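Local coordinates for AP endonuclease, family 2 (Brucella melitensis biovar Abortus, PDB 3NGF), which probably interconverts hydroxypyruvate and tartronate semialdehyde as a manganese-binding hydroxypyruvate isomerase with a TIM-barrel fold, at residues I97-A102 / A141-T146. Residues are numbered along the deposited sequence; the frame is centred on the assembly and turned at random.
Sequences IALHYA and APHGIT
Leu99 reaches from helix 88-104 into the angle between Ile145 and His143, and its CD1 methyl touches both. On the inner, buried side, CD1 of Leu99 lies 3.7 Å from CD1 of Ile145, the two side chains meeting obliquely through their terminal methyls. Ile145 CD1 also rests on Ala102, 3.9 Å from Ala102 CB, so one isoleucine tip spans residues a turn apart on the helix. Ile145 gets there because CG1 stands anti to its carbonyl carbon (chi1 -63°) and CD1 extends the chain further (chi2 160°). Leu140 backs this apolar cluster, touching both Leu99 and Ile145, while Phe67 of strand 63-68 packs against Ala102.

Toward solvent the contact thins to a single side chain. The exposed His143 lies across Leu99 at about a right angle, His143 CD2 3.7 Å from Leu99 CD1 and the second leucine methyl, CD2, close to the same ring atom; the imidazole meets the leucine by van der Waals contact. Pro142 CB sits over one face of that ring, offset toward its rim.

The backbone turns between these two layers at Gly144, the C' residue of a Schellman motif that closes the helix end through the 3-10 turn 141-143, with Ile145 N reaching Leu140 O and Gly144 N bonded to Ala141 O at 3.1 Å. Ile145 is thereby turned toward helix 88-104, just ahead of strand 146-149, a helix-to-strand connection packed against the preceding outer helix of a TIM barrel.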
# COMPACT_ATOMS: atom_id res chain seq x y z
N ILE A 97 -10.65 1.20 14.38
CA ILE A 97 -11.46 1.59 13.25
C ILE A 97 -11.00 0.83 12.01
O ILE A 97 -11.83 0.24 11.31
CB ILE A 97 -11.35 3.12 12.99
CG1 ILE A 97 -11.98 3.92 14.14
CG2 ILE A 97 -12.06 3.50 11.68
CD1 ILE A 97 -11.83 5.44 13.98
N ALA A 98 -9.69 0.82 11.76
CA ALA A 98 -9.12 0.03 10.65
C ALA A 98 -9.46 -1.48 10.73
O ALA A 98 -9.81 -2.09 9.72
CB ALA A 98 -7.61 0.24 10.57
N LEU A 99 -9.38 -2.04 11.94
CA LEU A 99 -9.68 -3.46 12.20
C LEU A 99 -11.14 -3.77 11.89
O LEU A 99 -11.42 -4.79 11.24
CB LEU A 99 -9.31 -3.85 13.65
CG LEU A 99 -9.52 -5.31 14.10
CD1 LEU A 99 -8.83 -6.30 13.15
CD2 LEU A 99 -9.06 -5.53 15.57
N HIS A 100 -12.06 -2.90 12.31
CA HIS A 100 -13.49 -3.06 11.99
C HIS A 100 -13.71 -3.22 10.49
O HIS A 100 -14.37 -4.16 10.05
CB HIS A 100 -14.34 -1.88 12.51
CG HIS A 100 -15.73 -1.84 11.95
ND1 HIS A 100 -16.70 -2.75 12.33
CD2 HIS A 100 -16.30 -1.04 11.02
CE1 HIS A 100 -17.81 -2.50 11.65
NE2 HIS A 100 -17.60 -1.46 10.86
N TYR A 101 -13.10 -2.33 9.70
CA TYR A 101 -13.19 -2.44 8.26
C TYR A 101 -12.46 -3.65 7.70
O TYR A 101 -12.96 -4.33 6.79
CB TYR A 101 -12.66 -1.16 7.58
CG TYR A 101 -13.65 -0.03 7.55
CD1 TYR A 101 -13.89 0.74 8.69
CD2 TYR A 101 -14.33 0.29 6.39
CE1 TYR A 101 -14.79 1.77 8.67
CE2 TYR A 101 -15.22 1.34 6.35
CZ TYR A 101 -15.46 2.07 7.50
OH TYR A 101 -16.37 3.10 7.46
N ALA A 102 -11.28 -3.95 8.23
CA ALA A 102 -10.52 -5.12 7.76
C ALA A 102 -11.28 -6.43 7.97
O ALA A 102 -11.30 -7.27 7.09
CB ALA A 102 -9.14 -5.20 8.45
N ALA A 141 -2.61 -9.41 15.13
CA ALA A 141 -2.13 -10.81 15.07
C ALA A 141 -3.23 -11.85 15.32
O ALA A 141 -3.23 -12.89 14.66
CB ALA A 141 -0.92 -11.04 16.05
N PRO A 142 -4.16 -11.59 16.25
CA PRO A 142 -5.24 -12.56 16.50
C PRO A 142 -6.12 -12.84 15.29
O PRO A 142 -6.84 -13.87 15.24
CB PRO A 142 -6.06 -11.89 17.60
CG PRO A 142 -5.08 -11.04 18.34
CD PRO A 142 -4.14 -10.53 17.28
N HIS A 143 -6.12 -11.89 14.36
CA HIS A 143 -6.91 -11.94 13.14
C HIS A 143 -6.10 -12.25 11.88
O HIS A 143 -6.65 -12.23 10.76
CB HIS A 143 -7.64 -10.60 13.01
CG HIS A 143 -8.45 -10.25 14.23
ND1 HIS A 143 -9.62 -10.91 14.54
CD2 HIS A 143 -8.26 -9.34 15.21
CE1 HIS A 143 -10.13 -10.40 15.65
NE2 HIS A 143 -9.31 -9.46 16.09
N GLY A 144 -4.81 -12.56 12.06
CA GLY A 144 -3.94 -12.92 10.96
C GLY A 144 -3.69 -11.74 10.03
O GLY A 144 -3.43 -11.95 8.84
N ILE A 145 -3.82 -10.52 10.55
CA ILE A 145 -3.63 -9.30 9.74
C ILE A 145 -2.22 -8.77 9.91
O ILE A 145 -1.69 -8.70 11.04
CB ILE A 145 -4.70 -8.22 10.06
CG1 ILE A 145 -6.09 -8.77 9.69
CG2 ILE A 145 -4.39 -6.90 9.31
CD1 ILE A 145 -7.25 -8.06 10.36
N THR A 146 -1.59 -8.38 8.80
CA THR A 146 -0.25 -7.81 8.79
C THR A 146 -0.35 -6.28 8.63
O THR A 146 -1.21 -5.78 7.90
CB THR A 146 0.58 -8.40 7.63
OG1 THR A 146 0.84 -9.79 7.88
CG2 THR A 146 1.95 -7.65 7.44